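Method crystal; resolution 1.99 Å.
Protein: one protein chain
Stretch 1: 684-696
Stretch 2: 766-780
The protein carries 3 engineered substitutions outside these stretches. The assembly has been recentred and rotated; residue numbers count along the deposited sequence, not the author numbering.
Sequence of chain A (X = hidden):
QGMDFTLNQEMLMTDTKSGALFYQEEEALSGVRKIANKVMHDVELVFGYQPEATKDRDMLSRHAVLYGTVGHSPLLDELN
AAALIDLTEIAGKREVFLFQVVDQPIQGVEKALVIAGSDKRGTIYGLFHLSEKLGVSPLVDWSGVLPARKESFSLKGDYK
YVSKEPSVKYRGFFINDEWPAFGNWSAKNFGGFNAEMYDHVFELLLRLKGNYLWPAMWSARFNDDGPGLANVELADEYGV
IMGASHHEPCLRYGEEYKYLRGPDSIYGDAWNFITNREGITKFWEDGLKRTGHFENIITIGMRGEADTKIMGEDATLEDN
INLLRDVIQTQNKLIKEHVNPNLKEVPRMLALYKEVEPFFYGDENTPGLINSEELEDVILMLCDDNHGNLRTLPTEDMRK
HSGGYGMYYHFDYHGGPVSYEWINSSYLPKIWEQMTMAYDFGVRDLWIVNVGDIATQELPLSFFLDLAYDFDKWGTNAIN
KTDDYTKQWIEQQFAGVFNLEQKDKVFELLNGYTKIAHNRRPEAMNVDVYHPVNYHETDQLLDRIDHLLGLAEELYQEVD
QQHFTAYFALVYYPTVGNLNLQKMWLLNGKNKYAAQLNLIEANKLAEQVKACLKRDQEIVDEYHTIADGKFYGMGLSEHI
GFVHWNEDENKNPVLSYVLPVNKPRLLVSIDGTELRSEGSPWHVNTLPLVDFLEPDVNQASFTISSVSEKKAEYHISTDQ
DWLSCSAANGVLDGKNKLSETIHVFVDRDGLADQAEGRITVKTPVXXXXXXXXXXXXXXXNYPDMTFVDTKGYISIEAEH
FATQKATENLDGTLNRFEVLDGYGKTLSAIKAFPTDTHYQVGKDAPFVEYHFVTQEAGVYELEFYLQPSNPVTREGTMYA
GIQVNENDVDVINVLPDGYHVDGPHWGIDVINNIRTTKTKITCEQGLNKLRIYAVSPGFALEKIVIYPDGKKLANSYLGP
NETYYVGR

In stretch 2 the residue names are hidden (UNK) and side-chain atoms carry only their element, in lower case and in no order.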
ATOM      1  N   VAL A 684      -2.023  19.252 -11.942  1.00 39.95           N
ATOM      2  CA  VAL A 684      -0.737  19.912 -11.751  1.00 43.10           C
ATOM      3  C   VAL A 684       0.110  19.769 -13.016  1.00 41.98           C
ATOM      4  O   VAL A 684       0.368  18.668 -13.519  1.00 40.07           O
ATOM      5  CB  VAL A 684      -0.010  19.400 -10.493  1.00 52.35           C
ATOM      6  CG1 VAL A 684       0.701  18.083 -10.716  1.00 54.83           C
ATOM      7  CG2 VAL A 684       1.011  20.459 -10.009  1.00 56.79           C
ATOM      8  N   ASN A 685       0.512  20.894 -13.569  1.00 36.94           N
ATOM      9  CA  ASN A 685       1.330  20.864 -14.764  1.00 38.38           C
ATOM     10  C   ASN A 685       2.530  21.818 -14.669  1.00 40.60           C
ATOM     11  O   ASN A 685       3.170  22.078 -15.681  1.00 40.45           O
ATOM     12  CB  ASN A 685       0.446  21.205 -15.963  1.00 35.45           C
ATOM     13  CG  ASN A 685      -0.252  22.526 -15.772  1.00 46.01           C
ATOM     14  OD1 ASN A 685       0.397  23.528 -15.561  1.00 49.24           O
ATOM     15  ND2 ASN A 685      -1.576  22.533 -15.813  1.00 48.96           N
ATOM     16  N   THR A 686       2.812  22.381 -13.496  1.00 40.84           N
ATOM     17  CA  THR A 686       3.996  23.207 -13.279  1.00 43.64           C
ATOM     18  C   THR A 686       4.793  22.584 -12.146  1.00 40.22           C
ATOM     19  O   THR A 686       4.243  22.330 -11.072  1.00 45.39           O
ATOM     20  CB  THR A 686       3.617  24.669 -12.969  1.00 47.40           C
ATOM     21  OG1 THR A 686       2.829  25.196 -14.047  1.00 50.52           O
ATOM     22  CG2 THR A 686       4.855  25.558 -12.844  1.00 45.21           C
ATOM     23  N   LEU A 687       6.074  22.311 -12.392  1.00 39.01           N
ATOM     24  CA  LEU A 687       6.977  21.621 -11.476  1.00 39.83           C
ATOM     25  C   LEU A 687       8.230  22.457 -11.202  1.00 44.74           C
ATOM     26  O   LEU A 687       8.844  22.991 -12.143  1.00 38.28           O
ATOM     27  CB  LEU A 687       7.408  20.273 -12.052  1.00 31.68           C
ATOM     28  CG  LEU A 687       6.304  19.278 -12.439  1.00 36.69           C
ATOM     29  CD1 LEU A 687       6.952  18.043 -13.084  1.00 35.91           C
ATOM     30  CD2 LEU A 687       5.397  18.861 -11.246  1.00 32.85           C
ATOM     31  N   PRO A 688       8.642  22.580  -9.940  1.00 41.67           N
ATOM     32  CA  PRO A 688       9.914  23.259  -9.640  1.00 43.90           C
ATOM     33  C   PRO A 688      11.128  22.341  -9.678  1.00 43.11           C
ATOM     34  O   PRO A 688      11.124  21.223  -9.163  1.00 41.83           O
ATOM     35  CB  PRO A 688       9.696  23.786  -8.214  1.00 43.62           C
ATOM     36  CG  PRO A 688       8.753  22.779  -7.593  1.00 46.23           C
ATOM     37  CD  PRO A 688       7.814  22.380  -8.737  1.00 46.22           C
ATOM     38  N   LEU A 689      12.206  22.836 -10.279  1.00 39.31           N
ATOM     39  CA  LEU A 689      13.466  22.113 -10.314  1.00 36.03           C
ATOM     40  C   LEU A 689      14.460  23.014  -9.601  1.00 43.71           C
ATOM     41  O   LEU A 689      14.829  24.075 -10.131  1.00 39.67           O
ATOM     42  CB  LEU A 689      13.889  21.829 -11.751  1.00 38.51           C
ATOM     43  CG  LEU A 689      15.172  21.046 -11.938  1.00 46.40           C
ATOM     44  CD1 LEU A 689      15.118  20.332 -13.279  1.00 49.91           C
ATOM     45  CD2 LEU A 689      16.338  22.012 -11.909  1.00 49.76           C
ATOM     46  N   VAL A 690      14.905  22.613  -8.412  1.00 40.98           N
ATOM     47  CA  VAL A 690      15.538  23.583  -7.527  1.00 43.87           C
ATOM     48  C   VAL A 690      17.053  23.391  -7.408  1.00 42.38           C
ATOM     49  O   VAL A 690      17.684  24.058  -6.590  1.00 41.24           O
ATOM     50  CB  VAL A 690      14.866  23.577  -6.145  1.00 47.38           C
ATOM     51  CG1 VAL A 690      13.389  23.919  -6.301  1.00 51.37           C
ATOM     52  CG2 VAL A 690      15.080  22.232  -5.424  1.00 38.77           C
ATOM     53  N   ASP A 691      17.657  22.526  -8.227  1.00 39.91           N
ATOM     54  CA  ASP A 691      19.072  22.188  -8.048  1.00 42.19           C
ATOM     55  C   ASP A 691      19.976  23.422  -8.134  1.00 40.12           C
ATOM     56  O   ASP A 691      21.008  23.488  -7.444  1.00 37.19           O
ATOM     57  CB  ASP A 691      19.504  21.158  -9.088  1.00 48.87           C
ATOM     58  CG  ASP A 691      18.626  19.888  -9.076  1.00 59.90           C
ATOM     59  OD1 ASP A 691      17.400  19.990  -9.343  1.00 55.72           O
ATOM     60  OD2 ASP A 691      19.175  18.788  -8.831  1.00 66.65           O
ATOM     61  N   PHE A 692      19.631  24.408  -8.991  1.00 34.95           N
ATOM     62  CA  PHE A 692      20.537  25.547  -9.191  1.00 36.08           C
ATOM     63  C   PHE A 692      20.369  26.607  -8.120  1.00 38.62           C
ATOM     64  O   PHE A 692      21.035  27.639  -8.191  1.00 38.70           O
ATOM     65  CB  PHE A 692      20.333  26.170 -10.588  1.00 32.91           C
ATOM     66  CG  PHE A 692      20.555  25.183 -11.704  1.00 35.29           C
ATOM     67  CD1 PHE A 692      21.840  24.870 -12.127  1.00 36.86           C
ATOM     68  CD2 PHE A 692      19.478  24.519 -12.293  1.00 36.14           C
ATOM     69  CE1 PHE A 692      22.049  23.929 -13.153  1.00 37.78           C
ATOM     70  CE2 PHE A 692      19.679  23.576 -13.291  1.00 35.30           C
ATOM     71  CZ  PHE A 692      20.960  23.281 -13.723  1.00 34.39           C
ATOM     72  N   LEU A 693      19.520  26.357  -7.114  1.00 35.38           N
ATOM     73  CA  LEU A 693      19.474  27.219  -5.942  1.00 37.19           C
ATOM     74  C   LEU A 693      20.751  27.134  -5.109  1.00 41.57           C
ATOM     75  O   LEU A 693      20.958  27.979  -4.234  1.00 42.78           O
ATOM     76  CB  LEU A 693      18.240  26.860  -5.099  1.00 34.82           C
ATOM     77  CG  LEU A 693      16.889  27.301  -5.693  1.00 36.22           C
ATOM     78  CD1 LEU A 693      15.739  26.928  -4.798  1.00 39.51           C
ATOM     79  CD2 LEU A 693      16.835  28.829  -5.996  1.00 41.80           C
ATOM     80  N   GLU A 694      21.641  26.157  -5.378  1.00 39.94           N
ATOM     81  CA  GLU A 694      22.984  26.243  -4.789  1.00 41.12           C
ATOM     82  C   GLU A 694      23.977  26.771  -5.815  1.00 42.25           C
ATOM     83  O   GLU A 694      24.082  26.200  -6.908  1.00 42.72           O
ATOM     84  CB  GLU A 694      23.417  24.868  -4.284  1.00 40.78           C
ATOM     85  CG  GLU A 694      22.335  24.320  -3.358  1.00 45.96           C
ATOM     86  CD  GLU A 694      22.645  22.990  -2.641  1.00 52.86           C
ATOM     87  OE1 GLU A 694      23.182  22.039  -3.257  1.00 54.57           O
ATOM     88  OE2 GLU A 694      22.284  22.892  -1.451  1.00 54.96           O
ATOM     89  N   PRO A 695      24.728  27.824  -5.476  1.00 43.24           N
ATOM     90  CA  PRO A 695      25.562  28.518  -6.474  1.00 45.52           C
ATOM     91  C   PRO A 695      26.620  27.657  -7.141  1.00 46.01           C
ATOM     92  O   PRO A 695      27.042  27.988  -8.254  1.00 45.54           O
ATOM     93  CB  PRO A 695      26.239  29.636  -5.666  1.00 45.65           C
ATOM     94  CG  PRO A 695      25.628  29.628  -4.337  1.00 47.04           C
ATOM     95  CD  PRO A 695      24.961  28.320  -4.111  1.00 47.47           C
ATOM     96  N   ASP A 696      27.088  26.589  -6.518  1.00 42.26           N
ATOM     97  CA  ASP A 696      28.131  25.792  -7.133  1.00 45.67           C
ATOM     98  C   ASP A 696      27.601  24.581  -7.884  1.00 46.70           C
ATOM     99  O   ASP A 696      28.398  23.734  -8.296  1.00 47.86           O
ATOM    100  CB  ASP A 696      29.150  25.339  -6.078  1.00 53.55           C
ATOM    101  CG  ASP A 696      28.536  24.491  -4.974  1.00 56.16           C
ATOM    102  OD1 ASP A 696      27.291  24.375  -4.882  1.00 58.50           O
ATOM    103  OD2 ASP A 696      29.326  23.951  -4.169  1.00 61.67           O
ATOM    104  N   UNK A 766      -0.526  17.072 -23.592  1.00 44.41           N
ATOM    105  CA  UNK A 766      -0.507  18.270 -22.766  1.00 48.04           C
ATOM    106  C   UNK A 766       0.841  18.961 -22.717  1.00 47.85           C
ATOM    107  O   UNK A 766       1.648  18.804 -23.633  1.00 45.13           O
ATOM    108  N   UNK A 767       1.114  19.683 -21.638  1.00 42.57           N
ATOM    109  CA  UNK A 767       2.293  20.536 -21.564  1.00 41.93           C
ATOM    110  C   UNK A 767       2.704  20.656 -20.108  1.00 33.78           C
ATOM    111  O   UNK A 767       1.858  20.957 -19.265  1.00 35.16           O
ATOM    112  c   UNK A 767       3.062  22.927 -21.930  1.00 52.90           C
ATOM    113  c   UNK A 767       2.908  24.131 -22.867  1.00 61.68           C
ATOM    114  c   UNK A 767       1.966  21.925 -22.136  1.00 42.14           C
ATOM    115  c   UNK A 767       1.471  24.426 -23.172  1.00 67.81           C
ATOM    116  n   UNK A 767       1.257  25.862 -23.508  1.00 74.44           N
ATOM    117  N   UNK A 768       3.966  20.401 -19.809  1.00 33.95           N
ATOM    118  CA  UNK A 768       4.505  20.536 -18.453  1.00 36.19           C
ATOM    119  C   UNK A 768       5.466  21.718 -18.458  1.00 40.39           C
ATOM    120  O   UNK A 768       6.339  21.809 -19.332  1.00 38.06           O
ATOM    121  c   UNK A 768       5.201  19.248 -17.983  1.00 33.09           C
ATOM    122  c   UNK A 768       4.163  18.073 -17.893  1.00 30.59           C
ATOM    123  c   UNK A 768       5.871  19.451 -16.592  1.00 29.82           C
ATOM    124  N   UNK A 769       5.310  22.630 -17.503  1.00 33.76           N
ATOM    125  CA  UNK A 769       6.274  23.708 -17.331  1.00 35.79           C
ATOM    126  C   UNK A 769       7.178  23.376 -16.150  1.00 35.84           C
ATOM    127  O   UNK A 769       6.696  22.972 -15.084  1.00 38.42           O
ATOM    128  c   UNK A 769       5.511  25.009 -17.135  1.00 41.64           C
ATOM    129  o   UNK A 769       4.637  25.147 -18.257  1.00 45.74           O
ATOM    130  c   UNK A 769       6.416  26.204 -17.062  1.00 42.92           C
ATOM    131  N   UNK A 770       8.486  23.453 -16.359  1.00 31.03           N
ATOM    132  CA  UNK A 770       9.455  23.221 -15.293  1.00 30.58           C
ATOM    133  C   UNK A 770      10.059  24.566 -14.920  1.00 38.36           C
ATOM    134  O   UNK A 770      10.630  25.264 -15.782  1.00 35.91           O
ATOM    135  c   UNK A 770      10.868  19.812 -16.401  1.00 41.07           C
ATOM    136  c   UNK A 770       9.875  20.880 -16.056  1.00 37.92           C
ATOM    137  c   UNK A 770      10.527  22.216 -15.730  1.00 33.80           C
ATOM    138  c   UNK A 770      11.630  22.078 -14.668  1.00 34.54           C
ATOM    139  N   UNK A 771       9.877  24.982 -13.664  1.00 38.07           N
ATOM    140  CA  UNK A 771      10.366  26.291 -13.236  1.00 36.66           C
ATOM    141  C   UNK A 771      11.755  26.117 -12.655  1.00 40.75           C
ATOM    142  O   UNK A 771      11.969  25.260 -11.792  1.00 37.15           O
ATOM    143  c   UNK A 771       8.032  27.117 -12.853  1.00 41.07           C
ATOM    144  c   UNK A 771       9.428  26.952 -12.221  1.00 36.16           C
ATOM    145  c   UNK A 771      10.015  28.343 -11.821  1.00 36.69           C
ATOM    146  N   UNK A 772      12.702  26.926 -13.132  1.00 40.33           N
ATOM    147  CA  UNK A 772      14.103  26.744 -12.768  1.00 34.71           C
ATOM    148  C   UNK A 772      14.602  28.028 -12.115  1.00 38.42           C
ATOM    149  O   UNK A 772      15.107  28.924 -12.802  1.00 37.92           O
ATOM    150  c   UNK A 772      14.310  25.139 -14.707  1.00 34.85           C
ATOM    151  c   UNK A 772      16.426  26.041 -13.591  1.00 38.20           C
ATOM    152  c   UNK A 772      14.947  26.350 -13.991  1.00 39.90           C
ATOM    153  N   UNK A 773      14.502  28.156 -10.795  1.00 38.53           N
ATOM    154  CA  UNK A 773      15.097  29.310 -10.115  1.00 36.53           C
ATOM    155  C   UNK A 773      16.580  29.069  -9.857  1.00 38.82           C
ATOM    156  O   UNK A 773      17.024  27.946  -9.621  1.00 43.97           O
ATOM    157  c   UNK A 773      14.297  29.385  -8.807  1.00 39.54           C
ATOM    158  c   UNK A 773      13.815  27.230  -9.856  1.00 35.89           C
ATOM    159  c   UNK A 773      13.993  27.920  -8.505  1.00 41.37           C
ATOM    160  N   UNK A 774      17.355  30.142  -9.899  1.00 35.56           N
ATOM    161  CA  UNK A 774      18.807  30.047  -9.837  1.00 37.58           C
ATOM    162  C   UNK A 774      19.325  31.030  -8.797  1.00 37.52           C
ATOM    163  O   UNK A 774      18.889  32.180  -8.764  1.00 38.03           O
ATOM    164  c   UNK A 774      19.458  30.341 -11.215  1.00 37.52           C
ATOM    165  c   UNK A 774      20.993  30.299 -11.081  1.00 36.12           C
ATOM    166  c   UNK A 774      19.002  29.319 -12.249  1.00 34.58           C
ATOM    167  N   UNK A 775      20.270  30.589  -7.975  1.00 37.26           N
ATOM    168  CA  UNK A 775      21.058  31.477  -7.125  1.00 39.55           C
ATOM    169  C   UNK A 775      22.485  31.502  -7.677  1.00 37.22           C
ATOM    170  O   UNK A 775      23.103  30.451  -7.894  1.00 37.69           O
ATOM    171  c   UNK A 775      19.610  31.262  -5.048  1.00 40.50           C
ATOM    172  c   UNK A 775      21.018  31.026  -5.651  1.00 45.38           C
ATOM    173  c   UNK A 775      22.095  31.745  -4.839  1.00 42.66           C
ATOM    174  N   UNK A 776      22.997  32.696  -7.962  1.00 39.79           N
ATOM    175  CA  UNK A 776      24.327  32.826  -8.532  1.00 40.50           C
ATOM    176  C   UNK A 776      25.233  33.688  -7.662  1.00 48.43           C
ATOM    177  O   UNK A 776      26.346  34.027  -8.080  1.00 48.67           O
ATOM    178  c   UNK A 776      25.388  33.042 -10.834  1.00 43.16           C
ATOM    179  o   UNK A 776      25.879  31.916 -10.822  1.00 46.37           O
ATOM    180  c   UNK A 776      24.216  33.407  -9.954  1.00 41.10           C
ATOM    181  n   UNK A 776      25.865  34.019 -11.591  1.00 42.15           N
ATOM    182  N   UNK A 777      24.720  34.146  -6.529  1.00 49.41           N
ATOM    183  CA  UNK A 777      25.492  34.737  -5.459  1.00 56.49           C
ATOM    184  C   UNK A 777      26.358  33.652  -4.847  1.00 68.39           C
ATOM    185  O   UNK A 777      25.826  32.670  -4.336  1.00 69.23           O
ATOM    186  o   UNK A 777      26.349  36.285  -3.337  1.00 78.21           O
ATOM    187  c   UNK A 777      24.508  35.280  -4.430  1.00 58.84           C
ATOM    188  c   UNK A 777      25.124  36.253  -3.488  1.00 74.27           C
ATOM    189  n   UNK A 777      24.291  37.066  -2.838  1.00 76.94           N
ATOM    190  N   UNK A 778      27.672  33.796  -4.873  1.00 82.05           N
ATOM    191  CA  UNK A 778      28.446  32.720  -4.263  1.00 98.23           C
ATOM    192  C   UNK A 778      28.810  32.982  -2.800  1.00 89.66           C
ATOM    193  O   UNK A 778      29.385  32.095  -2.155  1.00 89.36           O
ATOM    194  c   UNK A 778      29.700  32.410  -5.085  1.00117.91           C
ATOM    195  o   UNK A 778      30.115  30.530  -6.521  1.00134.97           O
ATOM    196  c   UNK A 778      29.855  30.909  -5.356  1.00130.95           C
ATOM    197  o   UNK A 778      29.706  30.108  -4.404  1.00134.54           O
ATOM    198  N   UNK A 779      28.468  34.155  -2.255  1.00 78.34           N
ATOM    199  CA  UNK A 779      28.483  34.400  -0.810  1.00 64.74           C
ATOM    200  C   UNK A 779      29.902  34.470  -0.238  1.00 65.74           C
ATOM    201  O   UNK A 779      30.127  34.160   0.936  1.00 63.78           O
ATOM    202  c   UNK A 779      25.325  34.273  -0.183  1.00 49.85           C
ATOM    203  c   UNK A 779      26.227  33.273  -0.519  1.00 49.22           C
ATOM    204  c   UNK A 779      25.790  32.211  -1.294  1.00 45.47           C
ATOM    205  c   UNK A 779      27.650  33.349  -0.062  1.00 55.69           C
ATOM    206  c   UNK A 779      23.583  33.126  -1.388  1.00 50.57           C
ATOM    207  c   UNK A 779      24.001  34.203  -0.615  1.00 53.44           C
ATOM    208  c   UNK A 779      24.478  32.131  -1.715  1.00 47.69           C
ATOM    209  N   UNK A 780      30.857  34.893  -1.067  1.00 71.77           N
ATOM    210  CA  UNK A 780      32.215  35.201  -0.627  1.00 77.38           C
ATOM    211  C   UNK A 780      32.254  36.145   0.582  1.00 76.90           C
ATOM    212  O   UNK A 780      33.251  36.145   1.314  1.00 81.44           O
ATOM    213  o   UNK A 780      32.661  37.207  -1.959  1.00 88.64           O
ATOM    214  c   UNK A 780      32.735  35.116  -3.118  1.00 78.27           C
ATOM    215  c   UNK A 780      33.014  35.826  -1.799  1.00 82.20           C
TER
HETATM  216  O   HOH W   1       2.135  23.993 -17.921  1.00 45.88           O
HETATM  217  O   HOH W   2      17.133  25.333  -9.932  1.00 33.27           O

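Position 766 has no side-chain atoms and touches nothing on stretch 1: G766. Position 767 carries four carbons in a row ending in a nitrogen; its end leads away, and its backbone O lies 3.6 Å from N685 CB. This is K767. At 768 one carbon bears two others, one of them 3.9 Å from L687 CD1, giving V768.

At 769 a carbon carries one oxygen and one carbon. The oxygen lies 2.8 Å from water 1, which donates to N685 OD1 (3.0 Å), and CB is 4.1 Å from T686 OG1; the residue is T769. Four carbons at 770, forked at the first with one arm two carbons long, identify I770, whose CG2 packs 3.7 Å from L689 CB. Position 771 has three carbons, one bearing the other two, and a methyl 3.5 Å from T686 CG2: V771. The same fork at 772 puts a methyl 3.6 Å from F692 CD2, hence V772.

At 773 three carbons close a ring onto the backbone N, so the residue is P773. Its CD lies 3.3 Å from L689 O and its CB 3.8 Å from L693 CD2. With no N-H here to meet L689 O, water 2 donates to that oxygen (2.6 Å) and to P773 O (2.6 Å) while accepting from F692 N (2.8 Å).

Positions 774 and 775 each have three carbons forked at the first. A methyl of 774 is 3.8 Å from F692 CB. The side chain at 775 points toward stretch 1, and the CB of 775 lies 3.4 Å from L693 O. They are V774 and V775. At 776 and 777 two carbons end in one oxygen and one nitrogen, the amide of N776 and N777; neither side chain comes within 4.5 Å of stretch 1, but N777 O sits 3.0 Å from P695 CG. Two carbons and two oxygens at 778 form a carboxylate, with one oxygen 3.7 Å from P695 CB: D778. A six-carbon ring beyond one carbon at 779 is F779, its edge meeting P695 CG, which lies 3.8 Å from F779 CE2. Position 780, a carbon bearing one oxygen and one carbon, is T780, out of reach.

The contact begins as a parallel ladder: T769 N to N685 O (2.9 Å), L687 N to T769 O (2.8 Å), V771 N to L687 O (2.7 Å) and L689 N to V771 O (2.9 Å). Water 2 bridges the interruption beyond it, and V775 N then bonds F692 O (3.1 Å). Apolar packing of L687, L689, F692, L693 and P695 accompanies this backbone pairing.

Stretch 2, residues 766-780: GKVTIVVPVVNNDFT
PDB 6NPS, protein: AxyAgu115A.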